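Local coordinates for protein WYL1 (Ruminococcus sp., PDB 6OAW) that modulates, as an accessory protein, a Type VI-D CRISPR-Cas system, probably by influencing the activity of its RNA-guided effector nuclease, at residues D148-E153 with R162-A167; L86-V91 with S119-K124; Q352-F357 with G364-P369. One frame throughout, in Å; residues are numbered along the deposited sequence.

Contact 1: residues D148-E153 with R162-A167; sequences DDLYYE and RRFLKA
Leu-150 and Glu-153 pack against the ring of Phe-164 within a helix-loop-helix unit: helix 151-156 is followed, after a short linker, by helix 161-172, and this ring packs between them. All three residues are buried, and the nearest CA atoms, those of Glu-153 and Phe-164, are 7.2 Å apart.

The purely apolar part of the contact belongs to Leu-150, which sits at the N-cap position of helix 151-156. Its side chain meets that of Phe-164 at about a right angle, and both methyls take part: CD2 lies 4.1 Å from Phe-164 CZ, while CD1 comes equally near to CE2. Phe-164 can reach this far because its CG stands anti to the backbone N (chi1 173°), which carries the ring away from its own helix toward the leucine.

Glu-153 contributes its aliphatic part. CB lies 4.2 Å above one face of the Phe-164 ring, displaced toward the rim, and CG approaches Phe-164 CE1 to 3.9 Å. Further aromatic groups surround the same ring: Phe-9 stacks on it, Tyr-157 meets it at a shallow interplanar angle, and Phe-90 makes an edge-to-face contact.

The polar end of Glu-153 serves another element. A bend at chi2 (83°) turns the carboxylate away from helix 161-172, its plane 42° from that of the phenylalanine ring. There it receives the backbone amides of Val-91 and Glu-92 at the start of helix 92-96, where a negative group would probably be favoured by the helix end. One residue thus presents methylenes to the aromatic cluster and a carboxylate to a neighbouring helix start, with both amide bonds gathered on the single oxygen OE2.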
ATOM      1  N   ASP B 148     -10.854 -16.877 -28.335  1.00 69.98           N
ATOM      2  CA  ASP B 148     -12.131 -17.115 -27.615  1.00 70.58           C
ATOM      3  C   ASP B 148     -11.845 -17.299 -26.117  1.00 67.43           C
ATOM      4  O   ASP B 148     -12.775 -17.621 -25.385  1.00 66.26           O
ATOM      5  CB  ASP B 148     -12.872 -18.294 -28.265  1.00 73.50           C
ATOM      6  CG  ASP B 148     -13.292 -18.021 -29.704  1.00 77.42           C
ATOM      7  OD1 ASP B 148     -13.799 -16.905 -29.954  1.00 77.29           O
ATOM      8  OD2 ASP B 148     -13.081 -18.906 -30.576  1.00 80.07           O
ATOM      9  N   ASP B 149     -10.598 -17.104 -25.668  1.00 66.66           N
ATOM     10  CA  ASP B 149     -10.162 -17.451 -24.289  1.00 62.95           C
ATOM     11  C   ASP B 149     -10.238 -16.217 -23.389  1.00 59.66           C
ATOM     12  O   ASP B 149      -9.596 -16.231 -22.335  1.00 60.69           O
ATOM     13  CB  ASP B 149      -8.760 -18.063 -24.297  1.00 65.18           C
ATOM     14  CG  ASP B 149      -8.702 -19.456 -24.899  1.00 68.65           C
ATOM     15  OD1 ASP B 149      -9.620 -20.238 -24.652  1.00 70.04           O
ATOM     16  OD2 ASP B 149      -7.744 -19.746 -25.602  1.00 73.00           O
ATOM     17  N   LEU B 150     -10.994 -15.193 -23.771  1.00 59.31           N
ATOM     18  CA  LEU B 150     -11.264 -13.974 -22.955  1.00 57.03           C
ATOM     19  C   LEU B 150     -12.782 -13.748 -22.890  1.00 56.49           C
ATOM     20  O   LEU B 150     -13.228 -12.573 -22.940  1.00 56.32           O
ATOM     21  CB  LEU B 150     -10.542 -12.789 -23.613  1.00 58.06           C
ATOM     22  CG  LEU B 150      -9.035 -12.732 -23.347  1.00 58.07           C
ATOM     23  CD1 LEU B 150      -8.353 -11.695 -24.234  1.00 59.63           C
ATOM     24  CD2 LEU B 150      -8.772 -12.432 -21.882  1.00 56.73           C
ATOM     25  N   TYR B 151     -13.549 -14.838 -22.845  1.00 56.67           N
ATOM     26  CA  TYR B 151     -15.030 -14.811 -22.930  1.00 58.84           C
ATOM     27  C   TYR B 151     -15.597 -13.748 -21.972  1.00 56.52           C
ATOM     28  O   TYR B 151     -16.340 -12.871 -22.407  1.00 55.53           O
ATOM     29  CB  TYR B 151     -15.580 -16.218 -22.664  1.00 61.62           C
ATOM     30  CG  TYR B 151     -17.079 -16.358 -22.776  1.00 63.11           C
ATOM     31  CD1 TYR B 151     -17.739 -16.223 -23.989  1.00 65.67           C
ATOM     32  CD2 TYR B 151     -17.836 -16.635 -21.647  1.00 63.04           C
ATOM     33  CE1 TYR B 151     -19.118 -16.332 -24.066  1.00 67.16           C
ATOM     34  CE2 TYR B 151     -19.210 -16.751 -21.704  1.00 64.32           C
ATOM     35  CZ  TYR B 151     -19.852 -16.601 -22.919  1.00 66.72           C
ATOM     36  OH  TYR B 151     -21.211 -16.701 -22.944  1.00 70.55           O
ATOM     37  N   TYR B 152     -15.259 -13.826 -20.684  1.00 54.30           N
ATOM     38  CA  TYR B 152     -15.887 -12.998 -19.625  1.00 52.44           C
ATOM     39  C   TYR B 152     -15.338 -11.569 -19.672  1.00 51.77           C
ATOM     40  O   TYR B 152     -16.079 -10.640 -19.327  1.00 49.58           O
ATOM     41  CB  TYR B 152     -15.712 -13.657 -18.258  1.00 50.52           C
ATOM     42  CG  TYR B 152     -16.433 -14.972 -18.151  1.00 50.69           C
ATOM     43  CD1 TYR B 152     -17.815 -15.029 -18.074  1.00 52.35           C
ATOM     44  CD2 TYR B 152     -15.734 -16.165 -18.168  1.00 51.55           C
ATOM     45  CE1 TYR B 152     -18.487 -16.245 -17.991  1.00 52.45           C
ATOM     46  CE2 TYR B 152     -16.387 -17.385 -18.115  1.00 51.78           C
ATOM     47  CZ  TYR B 152     -17.766 -17.431 -18.019  1.00 52.95           C
ATOM     48  OH  TYR B 152     -18.356 -18.665 -17.937  1.00 54.41           O
ATOM     49  N   GLU B 153     -14.079 -11.390 -20.073  1.00 51.64           N
ATOM     50  CA  GLU B 153     -13.464 -10.048 -20.211  1.00 52.24           C
ATOM     51  C   GLU B 153     -14.202  -9.281 -21.321  1.00 52.73           C
ATOM     52  O   GLU B 153     -14.543  -8.105 -21.119  1.00 53.14           O
ATOM     53  CB  GLU B 153     -11.958 -10.189 -20.457  1.00 53.14           C
ATOM     54  CG  GLU B 153     -11.197 -10.673 -19.230  1.00 51.26           C
ATOM     55  CD  GLU B 153     -11.175 -12.180 -18.991  1.00 52.05           C
ATOM     56  OE1 GLU B 153     -11.616 -12.920 -19.897  1.00 53.71           O
ATOM     57  OE2 GLU B 153     -10.691 -12.626 -17.896  1.00 49.85           O
ATOM     58  N   ARG B 162      -9.530  -0.839 -25.199  1.00 56.87           N
ATOM     59  CA  ARG B 162      -9.056   0.365 -24.458  1.00 56.58           C
ATOM     60  C   ARG B 162      -9.419   0.210 -22.963  1.00 54.53           C
ATOM     61  O   ARG B 162      -8.530   0.364 -22.097  1.00 53.94           O
ATOM     62  CB  ARG B 162      -9.647   1.633 -25.103  1.00 58.49           C
ATOM     63  CG  ARG B 162      -9.154   2.945 -24.493  1.00 58.90           C
ATOM     64  CD  ARG B 162      -9.008   4.109 -25.480  1.00 61.96           C
ATOM     65  N   ARG B 163     -10.683  -0.128 -22.696  1.00 53.90           N
ATOM     66  CA  ARG B 163     -11.261  -0.261 -21.340  1.00 53.41           C
ATOM     67  C   ARG B 163     -10.554  -1.423 -20.621  1.00 52.25           C
ATOM     68  O   ARG B 163     -10.141  -1.238 -19.443  1.00 51.84           O
ATOM     69  CB  ARG B 163     -12.781  -0.462 -21.454  1.00 52.70           C
ATOM     70  N   PHE B 164     -10.423  -2.579 -21.285  1.00 51.48           N
ATOM     71  CA  PHE B 164      -9.824  -3.810 -20.697  1.00 48.98           C
ATOM     72  C   PHE B 164      -8.371  -3.511 -20.278  1.00 49.64           C
ATOM     73  O   PHE B 164      -8.001  -3.753 -19.102  1.00 48.76           O
ATOM     74  CB  PHE B 164      -9.937  -4.972 -21.683  1.00 47.52           C
ATOM     75  CG  PHE B 164      -9.235  -6.248 -21.310  1.00 45.19           C
ATOM     76  CD1 PHE B 164      -9.142  -6.666 -20.003  1.00 43.50           C
ATOM     77  CD2 PHE B 164      -8.729  -7.074 -22.289  1.00 46.11           C
ATOM     78  CE1 PHE B 164      -8.522  -7.862 -19.672  1.00 43.28           C
ATOM     79  CE2 PHE B 164      -8.103  -8.266 -21.963  1.00 46.44           C
ATOM     80  CZ  PHE B 164      -7.985  -8.654 -20.652  1.00 44.37           C
ATOM     81  N   LEU B 165      -7.573  -2.977 -21.201  1.00 50.29           N
ATOM     82  CA  LEU B 165      -6.127  -2.760 -20.950  1.00 50.69           C
ATOM     83  C   LEU B 165      -5.953  -1.675 -19.885  1.00 49.44           C
ATOM     84  O   LEU B 165      -5.049  -1.823 -19.051  1.00 50.19           O
ATOM     85  CB  LEU B 165      -5.426  -2.404 -22.262  1.00 53.23           C
ATOM     86  CG  LEU B 165      -5.382  -3.506 -23.320  1.00 54.65           C
ATOM     87  CD1 LEU B 165      -4.654  -3.029 -24.542  1.00 57.67           C
ATOM     88  CD2 LEU B 165      -4.730  -4.773 -22.801  1.00 54.17           C
ATOM     89  N   LYS B 166      -6.777  -0.628 -19.889  1.00 50.45           N
ATOM     90  CA  LYS B 166      -6.668   0.426 -18.851  1.00 50.80           C
ATOM     91  C   LYS B 166      -6.879  -0.222 -17.473  1.00 49.97           C
ATOM     92  O   LYS B 166      -6.139   0.112 -16.501  1.00 47.69           O
ATOM     93  CB  LYS B 166      -7.679   1.542 -19.095  1.00 52.81           C
ATOM     94  CG  LYS B 166      -7.778   2.546 -17.953  1.00 54.23           C
ATOM     95  CD  LYS B 166      -8.786   3.664 -18.197  1.00 55.63           C
ATOM     96  CE  LYS B 166      -8.788   4.709 -17.089  1.00 55.99           C
ATOM     97  NZ  LYS B 166      -7.465   5.364 -16.894  1.00 55.10           N
ATOM     98  N   ALA B 167      -7.866  -1.114 -17.389  1.00 49.23           N
ATOM     99  CA  ALA B 167      -8.229  -1.815 -16.139  1.00 46.72           C
ATOM    100  C   ALA B 167      -7.057  -2.700 -15.704  1.00 44.34           C
ATOM    101  O   ALA B 167      -6.733  -2.712 -14.530  1.00 40.83           O
ATOM    102  CB  ALA B 167      -9.489  -2.600 -16.342  1.00 45.73           C
TER

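Contact 2: residues L86-V91 with S119-K124; sequences LLNAFV and SAKYEK
Asn-88 and Ala-89 are the central residues of a type I beta turn, closed by a 3.1 Å bond from Phe-90 N to Leu-87 O, and they face Tyr-122 of helix 104-122, the CA atoms of Ala-89 and Tyr-122 lying 8.3 Å apart.

Tyr-122 reaches out to the turn with its phenol end foremost. Its OH comes 3.3 Å from Asn-88 CB; it is also near Ala-89 N, but the angle is too poor for a bond. Beside it, Asn-88 O lies at the edge of the ring, near its plane and 4.0 Å from Tyr-122 CE2, while the methyl of Ala-89 adds a looser apolar contact. Ala-167 of helix 161-172 packs against the same tyrosine.

Lys-121 runs alongside its neighbour. With CG anti to the backbone N (chi1 -174°), the chain passes over one face of the Tyr-122 ring, CD riding 3.6 Å above the plane and offset toward the rim. This course brings Lys-121 NZ to the phenol oxygen, to which it donates a hydrogen bond of 3.0 Å. Lys-121 NZ also donates to a water oxygen 3.1 Å away, and this water accepts a weak, long bond from Asn-88 ND2, so the amide and the lysine are bridged. A phenylalanine in place of Tyr-122 would probably leave Lys-121 NZ without its phenol acceptor and free the lysine chain to swing off the ring.

The phenol oxygen has a further weak bond to Asp-171 OD2 on helix 161-172. With an ammonium donating to it and a carboxylate weakly bonded, the hydroxyl is probably polarised and may connect helix 104-122 to helix 161-172, in a contact that is mainly polar and partly open to solvent.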
ATOM      1  N   LEU B  86      -3.649 -12.663  -9.021  1.00 41.83           N
ATOM      2  CA  LEU B  86      -4.901 -12.712  -9.804  1.00 41.16           C
ATOM      3  C   LEU B  86      -5.498 -11.306  -9.792  1.00 40.13           C
ATOM      4  O   LEU B  86      -5.982 -10.889  -8.764  1.00 38.02           O
ATOM      5  CB  LEU B  86      -5.818 -13.766  -9.179  1.00 43.13           C
ATOM      6  CG  LEU B  86      -5.272 -15.200  -9.229  1.00 44.65           C
ATOM      7  CD1 LEU B  86      -6.056 -16.119  -8.312  1.00 43.99           C
ATOM      8  CD2 LEU B  86      -5.319 -15.747 -10.648  1.00 45.20           C
ATOM      9  N   LEU B  87      -5.349 -10.570 -10.888  1.00 40.91           N
ATOM     10  CA  LEU B  87      -5.828  -9.180 -11.004  1.00 41.05           C
ATOM     11  C   LEU B  87      -7.348  -9.196 -11.092  1.00 40.57           C
ATOM     12  O   LEU B  87      -7.884 -10.038 -11.833  1.00 40.71           O
ATOM     13  CB  LEU B  87      -5.282  -8.531 -12.276  1.00 44.27           C
ATOM     14  CG  LEU B  87      -3.818  -8.173 -12.301  1.00 45.39           C
ATOM     15  CD1 LEU B  87      -3.529  -7.360 -13.548  1.00 48.76           C
ATOM     16  CD2 LEU B  87      -3.459  -7.396 -11.041  1.00 46.54           C
ATOM     17  N   ASN B  88      -7.976  -8.231 -10.427  1.00 41.09           N
ATOM     18  CA  ASN B  88      -9.420  -7.923 -10.489  1.00 42.64           C
ATOM     19  C   ASN B  88      -9.829  -7.632 -11.939  1.00 43.79           C
ATOM     20  O   ASN B  88     -10.969  -7.935 -12.245  1.00 46.38           O
ATOM     21  CB  ASN B  88      -9.755  -6.805  -9.512  1.00 44.02           C
ATOM     22  CG  ASN B  88      -9.583  -7.263  -8.083  1.00 47.46           C
ATOM     23  OD1 ASN B  88      -9.888  -8.412  -7.760  1.00 53.35           O
ATOM     24  ND2 ASN B  88      -9.079  -6.391  -7.226  1.00 46.68           N
ATOM     25  N   ALA B  89      -8.931  -7.156 -12.812  1.00 43.41           N
ATOM     26  CA  ALA B  89      -9.253  -6.838 -14.225  1.00 44.11           C
ATOM     27  C   ALA B  89      -9.480  -8.114 -15.040  1.00 42.95           C
ATOM     28  O   ALA B  89     -10.202  -8.029 -16.059  1.00 41.62           O
ATOM     29  CB  ALA B  89      -8.177  -6.006 -14.865  1.00 45.48           C
ATOM     30  N   PHE B  90      -8.853  -9.223 -14.645  1.00 41.38           N
ATOM     31  CA  PHE B  90      -9.092 -10.552 -15.259  1.00 43.30           C
ATOM     32  C   PHE B  90     -10.285 -11.209 -14.544  1.00 42.94           C
ATOM     33  O   PHE B  90     -10.418 -11.092 -13.325  1.00 40.59           O
ATOM     34  CB  PHE B  90      -7.815 -11.396 -15.268  1.00 43.51           C
ATOM     35  CG  PHE B  90      -6.834 -10.927 -16.312  1.00 46.12           C
ATOM     36  CD1 PHE B  90      -6.972 -11.296 -17.650  1.00 47.10           C
ATOM     37  CD2 PHE B  90      -5.817 -10.036 -15.975  1.00 44.84           C
ATOM     38  CE1 PHE B  90      -6.071 -10.845 -18.608  1.00 48.09           C
ATOM     39  CE2 PHE B  90      -4.928  -9.585 -16.934  1.00 45.61           C
ATOM     40  CZ  PHE B  90      -5.046  -9.995 -18.240  1.00 46.57           C
ATOM     41  N   VAL B  91     -11.125 -11.882 -15.318  1.00 44.07           N
ATOM     42  CA  VAL B  91     -12.516 -12.229 -14.910  1.00 44.62           C
ATOM     43  C   VAL B  91     -12.672 -13.754 -14.883  1.00 45.28           C
ATOM     44  O   VAL B  91     -13.349 -14.224 -13.984  1.00 45.34           O
ATOM     45  CB  VAL B  91     -13.579 -11.554 -15.801  1.00 45.30           C
ATOM     46  CG1 VAL B  91     -14.959 -11.694 -15.193  1.00 45.18           C
ATOM     47  CG2 VAL B  91     -13.294 -10.079 -16.049  1.00 45.27           C
ATOM     48  N   SER B 119     -18.460  -4.730 -14.570  1.00 55.31           N
ATOM     49  CA  SER B 119     -18.816  -3.735 -15.610  1.00 60.80           C
ATOM     50  C   SER B 119     -18.961  -2.344 -14.986  1.00 62.72           C
ATOM     51  O   SER B 119     -18.318  -1.404 -15.486  1.00 64.87           O
ATOM     52  CB  SER B 119     -20.049  -4.123 -16.344  1.00 62.77           C
ATOM     53  OG  SER B 119     -19.831  -5.363 -16.993  1.00 65.57           O
ATOM     54  N   ALA B 120     -19.765  -2.212 -13.936  1.00 63.30           N
ATOM     55  CA  ALA B 120     -20.047  -0.911 -13.282  1.00 64.01           C
ATOM     56  C   ALA B 120     -18.748  -0.323 -12.726  1.00 62.75           C
ATOM     57  O   ALA B 120     -18.588   0.895 -12.829  1.00 63.94           O
ATOM     58  CB  ALA B 120     -21.105  -1.041 -12.213  1.00 62.50           C
ATOM     59  N   LYS B 121     -17.854  -1.154 -12.187  1.00 61.37           N
ATOM     60  CA  LYS B 121     -16.608  -0.701 -11.518  1.00 61.95           C
ATOM     61  C   LYS B 121     -15.601  -0.119 -12.526  1.00 64.41           C
ATOM     62  O   LYS B 121     -15.049   0.963 -12.220  1.00 64.20           O
ATOM     63  CB  LYS B 121     -15.928  -1.857 -10.788  1.00 61.40           C
ATOM     64  CG  LYS B 121     -14.715  -1.463  -9.961  1.00 61.35           C
ATOM     65  CD  LYS B 121     -13.626  -2.469 -10.051  1.00 59.83           C
ATOM     66  CE  LYS B 121     -12.565  -2.249  -9.001  1.00 59.60           C
ATOM     67  NZ  LYS B 121     -11.612  -3.380  -8.967  1.00 59.81           N
ATOM     68  N   TYR B 122     -15.363  -0.795 -13.658  1.00 64.00           N
ATOM     69  CA  TYR B 122     -14.422  -0.353 -14.724  1.00 65.70           C
ATOM     70  C   TYR B 122     -15.140   0.506 -15.782  1.00 68.45           C
ATOM     71  O   TYR B 122     -14.477   0.887 -16.734  1.00 69.50           O
ATOM     72  CB  TYR B 122     -13.711  -1.568 -15.335  1.00 62.67           C
ATOM     73  CG  TYR B 122     -12.840  -2.321 -14.357  1.00 58.64           C
ATOM     74  CD1 TYR B 122     -11.739  -1.719 -13.764  1.00 57.45           C
ATOM     75  CD2 TYR B 122     -13.120  -3.633 -14.008  1.00 57.38           C
ATOM     76  CE1 TYR B 122     -10.949  -2.399 -12.845  1.00 54.66           C
ATOM     77  CE2 TYR B 122     -12.351  -4.329 -13.088  1.00 55.28           C
ATOM     78  CZ  TYR B 122     -11.249  -3.712 -12.514  1.00 54.99           C
ATOM     79  OH  TYR B 122     -10.497  -4.403 -11.606  1.00 52.08           O
ATOM     80  N   GLU B 123     -16.430   0.825 -15.612  1.00 73.69           N
ATOM     81  CA  GLU B 123     -17.209   1.710 -16.532  1.00 77.97           C
ATOM     82  C   GLU B 123     -17.438   3.093 -15.893  1.00 83.11           C
ATOM     83  O   GLU B 123     -18.120   3.910 -16.545  1.00 87.20           O
ATOM     84  CB  GLU B 123     -18.568   1.109 -16.907  1.00 74.60           C
ATOM     85  N   LYS B 124     -16.910   3.363 -14.685  1.00 81.36           N
ATOM     86  CA  LYS B 124     -17.122   4.655 -13.964  1.00 82.63           C
ATOM     87  C   LYS B 124     -16.150   5.702 -14.550  1.00 84.47           C
ATOM     88  O   LYS B 124     -14.922   5.537 -14.338  1.00 83.38           O
ATOM     89  CB  LYS B 124     -16.968   4.465 -12.448  1.00 76.71           C
TER
HETATM   90  O   HOH W   1      -8.695  -3.096  -7.998  1.00 48.61           O

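Contact 3: residues Q352-F357 with G364-P369; sequences QVKYYF and GVILSP
Ile-366 drives its CD1 methyl onto the backbone of helix 350-357, where it lies 3.6 Å from Lys-354 CA and 3.9 Å from the carbonyl oxygen of Val-353. The same methyl touches Phe-357 CB at 3.8 Å, and Ile-366 CG1 comes as near to that carbon, so the isoleucine spans one turn of the helix from Val-353 to Phe-357. It gets there by an outstretched branch: CG1 is anti to the carbonyl carbon and CD1 continues the chain straight (chi2 178°). Val-353 CG1 flanks the methyl more loosely.

Helix and strand form part of a split beta-alpha-beta crossover. Strand 342-346 leads into helix 350-357 and then into strand 364-368, the two strands running parallel on the outer sides of strand 310-314 in a three-stranded sheet. In keeping with this, the helix runs nearly antiparallel to the last strand, at 152°, with their axes 9.2 Å apart. Further along that strand, Leu-367 and Ser-368 both face Lys-311 in a classic beta bulge.

At the other end of the contact, Gly-364 approaches the ring of Phe-357 obliquely, Gly-364 CA lying 4.1 Å from Phe-357 CD1. A beta carbon built on this glycine would fall 2.8 Å from the same ring atom, a clash. Phe-346 and Phe-360 meet the Phe-357 ring edge-to-face, while Val-353 CG1 lies at its edge, in the ring plane.

Lys-354 offers its backbone and the base of its chain to Ile-366, then leads its ammonium away to a salt bridge with Glu-375 of helix 370-389, a helix that also packs on Ile-366. The backbone N of Ile-366 is hydrogen-bonded to the OH of Tyr-387 of the second subunit.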
ATOM      1  N   GLN B 352      21.816  -5.601  10.316  1.00 39.28           N
ATOM      2  CA  GLN B 352      20.402  -5.276  10.636  1.00 39.26           C
ATOM      3  C   GLN B 352      20.380  -4.352  11.845  1.00 38.69           C
ATOM      4  O   GLN B 352      19.584  -3.407  11.859  1.00 37.22           O
ATOM      5  CB  GLN B 352      19.594  -6.534  10.903  1.00 39.83           C
ATOM      6  CG  GLN B 352      18.136  -6.272  11.256  1.00 39.94           C
ATOM      7  CD  GLN B 352      17.438  -7.583  11.551  1.00 42.71           C
ATOM      8  OE1 GLN B 352      17.977  -8.662  11.301  1.00 42.81           O
ATOM      9  NE2 GLN B 352      16.257  -7.495  12.135  1.00 42.63           N
ATOM     10  N   VAL B 353      21.240  -4.596  12.833  1.00 39.22           N
ATOM     11  CA  VAL B 353      21.362  -3.684  14.017  1.00 37.90           C
ATOM     12  C   VAL B 353      21.674  -2.264  13.514  1.00 36.73           C
ATOM     13  O   VAL B 353      21.007  -1.313  13.948  1.00 35.87           O
ATOM     14  CB  VAL B 353      22.426  -4.192  15.016  1.00 36.65           C
ATOM     15  CG1 VAL B 353      22.446  -3.367  16.289  1.00 35.81           C
ATOM     16  CG2 VAL B 353      22.170  -5.641  15.367  1.00 40.42           C
ATOM     17  N   LYS B 354      22.671  -2.144  12.652  1.00 35.78           N
ATOM     18  CA  LYS B 354      23.137  -0.868  12.051  1.00 35.78           C
ATOM     19  C   LYS B 354      21.971  -0.183  11.306  1.00 35.28           C
ATOM     20  O   LYS B 354      21.706   1.024  11.531  1.00 31.60           O
ATOM     21  CB  LYS B 354      24.240  -1.229  11.056  1.00 37.82           C
ATOM     22  CG  LYS B 354      25.480  -0.385  11.016  1.00 40.47           C
ATOM     23  CD  LYS B 354      25.956  -0.140   9.609  1.00 43.44           C
ATOM     24  CE  LYS B 354      26.400  -1.379   8.870  1.00 46.04           C
ATOM     25  NZ  LYS B 354      26.276  -1.180   7.408  1.00 47.69           N
ATOM     26  N   TYR B 355      21.263  -0.920  10.442  1.00 36.78           N
ATOM     27  CA  TYR B 355      20.115  -0.365   9.673  1.00 37.82           C
ATOM     28  C   TYR B 355      18.994   0.036  10.640  1.00 36.88           C
ATOM     29  O   TYR B 355      18.214   0.921  10.301  1.00 39.25           O
ATOM     30  CB  TYR B 355      19.555  -1.308   8.599  1.00 39.70           C
ATOM     31  CG  TYR B 355      20.458  -1.609   7.431  1.00 41.68           C
ATOM     32  CD1 TYR B 355      21.540  -0.803   7.122  1.00 43.87           C
ATOM     33  CD2 TYR B 355      20.193  -2.678   6.597  1.00 46.17           C
ATOM     34  CE1 TYR B 355      22.337  -1.061   6.017  1.00 45.66           C
ATOM     35  CE2 TYR B 355      20.987  -2.961   5.503  1.00 48.37           C
ATOM     36  CZ  TYR B 355      22.061  -2.147   5.212  1.00 47.72           C
ATOM     37  OH  TYR B 355      22.829  -2.406   4.113  1.00 52.33           O
ATOM     38  N   TYR B 356      18.941  -0.520  11.848  1.00 35.39           N
ATOM     39  CA  TYR B 356      17.876  -0.137  12.805  1.00 35.82           C
ATOM     40  C   TYR B 356      18.263   1.100  13.620  1.00 36.06           C
ATOM     41  O   TYR B 356      17.422   2.005  13.798  1.00 35.96           O
ATOM     42  CB  TYR B 356      17.559  -1.267  13.765  1.00 35.58           C
ATOM     43  CG  TYR B 356      16.355  -0.986  14.609  1.00 36.95           C
ATOM     44  CD1 TYR B 356      15.084  -0.996  14.067  1.00 37.69           C
ATOM     45  CD2 TYR B 356      16.485  -0.635  15.942  1.00 37.29           C
ATOM     46  CE1 TYR B 356      13.973  -0.741  14.849  1.00 39.03           C
ATOM     47  CE2 TYR B 356      15.382  -0.341  16.726  1.00 37.92           C
ATOM     48  CZ  TYR B 356      14.119  -0.414  16.184  1.00 38.86           C
ATOM     49  OH  TYR B 356      13.015  -0.151  16.954  1.00 42.79           O
ATOM     50  N   PHE B 357      19.491   1.116  14.149  1.00 34.43           N
ATOM     51  CA  PHE B 357      19.911   2.148  15.119  1.00 32.85           C
ATOM     52  C   PHE B 357      20.585   3.338  14.418  1.00 31.91           C
ATOM     53  O   PHE B 357      20.871   4.314  15.114  1.00 30.48           O
ATOM     54  CB  PHE B 357      20.748   1.517  16.216  1.00 32.77           C
ATOM     55  CG  PHE B 357      19.956   0.650  17.148  1.00 34.16           C
ATOM     56  CD1 PHE B 357      18.998   1.208  17.972  1.00 35.63           C
ATOM     57  CD2 PHE B 357      20.193  -0.717  17.223  1.00 35.02           C
ATOM     58  CE1 PHE B 357      18.299   0.399  18.855  1.00 38.06           C
ATOM     59  CE2 PHE B 357      19.465  -1.520  18.082  1.00 35.95           C
ATOM     60  CZ  PHE B 357      18.533  -0.959  18.907  1.00 36.95           C
ATOM     61  N   GLY B 364      20.364   5.398  20.833  1.00 36.26           N
ATOM     62  CA  GLY B 364      20.729   4.043  20.401  1.00 35.10           C
ATOM     63  C   GLY B 364      22.126   4.051  19.834  1.00 33.57           C
ATOM     64  O   GLY B 364      22.262   4.171  18.613  1.00 33.74           O
ATOM     65  N   VAL B 365      23.140   4.016  20.696  1.00 33.95           N
ATOM     66  CA  VAL B 365      24.564   4.180  20.293  1.00 32.98           C
ATOM     67  C   VAL B 365      25.140   2.788  20.102  1.00 33.56           C
ATOM     68  O   VAL B 365      25.258   2.075  21.093  1.00 35.42           O
ATOM     69  CB  VAL B 365      25.353   4.962  21.346  1.00 34.78           C
ATOM     70  CG1 VAL B 365      26.778   5.190  20.889  1.00 34.98           C
ATOM     71  CG2 VAL B 365      24.693   6.285  21.706  1.00 35.72           C
ATOM     72  N   ILE B 366      25.496   2.424  18.878  1.00 33.00           N
ATOM     73  CA  ILE B 366      26.109   1.101  18.593  1.00 34.01           C
ATOM     74  C   ILE B 366      27.591   1.164  18.973  1.00 34.50           C
ATOM     75  O   ILE B 366      28.347   1.873  18.291  1.00 32.29           O
ATOM     76  CB  ILE B 366      25.922   0.657  17.135  1.00 33.48           C
ATOM     77  CG1 ILE B 366      24.480   0.822  16.671  1.00 34.01           C
ATOM     78  CG2 ILE B 366      26.445  -0.765  16.971  1.00 33.36           C
ATOM     79  CD1 ILE B 366      24.261   0.440  15.211  1.00 35.32           C
ATOM     80  N   LEU B 367      27.957   0.442  20.035  1.00 35.92           N
ATOM     81  CA  LEU B 367      29.312   0.437  20.647  1.00 38.78           C
ATOM     82  C   LEU B 367      30.187  -0.615  19.976  1.00 38.66           C
ATOM     83  O   LEU B 367      31.391  -0.417  19.952  1.00 41.66           O
ATOM     84  CB  LEU B 367      29.191   0.206  22.156  1.00 40.08           C
ATOM     85  CG  LEU B 367      28.362   1.286  22.840  1.00 40.98           C
ATOM     86  CD1 LEU B 367      28.204   1.039  24.324  1.00 42.94           C
ATOM     87  CD2 LEU B 367      28.970   2.659  22.586  1.00 42.12           C
ATOM     88  N   SER B 368      29.603  -1.691  19.469  1.00 39.31           N
ATOM     89  CA  SER B 368      30.353  -2.788  18.796  1.00 41.32           C
ATOM     90  C   SER B 368      29.393  -3.576  17.923  1.00 39.17           C
ATOM     91  O   SER B 368      28.192  -3.521  18.126  1.00 40.24           O
ATOM     92  CB  SER B 368      31.078  -3.674  19.786  1.00 43.63           C
ATOM     93  OG  SER B 368      30.135  -4.364  20.546  1.00 47.16           O
ATOM     94  N   PRO B 369      29.875  -4.281  16.884  1.00 39.91           N
ATOM     95  CA  PRO B 369      31.310  -4.421  16.623  1.00 41.54           C
ATOM     96  C   PRO B 369      31.977  -3.108  16.139  1.00 39.94           C
ATOM     97  O   PRO B 369      31.289  -2.156  15.855  1.00 37.89           O
ATOM     98  CB  PRO B 369      31.279  -5.556  15.574  1.00 42.47           C
ATOM     99  CG  PRO B 369      30.044  -5.240  14.773  1.00 40.61           C
ATOM    100  CD  PRO B 369      29.039  -4.927  15.861  1.00 39.84           C
TER

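Overall arrangement
Contacts 1 and 2 belong to one helical region: their centres are 9 Å apart and they share helix 161-172, which supplies a segment to contact 1 and covers the tyrosine of contact 2. The turn 87-90 also links them, reaching both helix 151-156 and helix 104-122. Contact 1 is the buried, aromatic side of this region, whereas contact 2 lies partly at the surface, and there an ammonium, an amide and a water appear. Contact 3 stands about 51 Å from contact 1, centre to centre, across the chain's centre. It too is buried and apolar, but it joins a helix to a sheet and adjoins the second subunit.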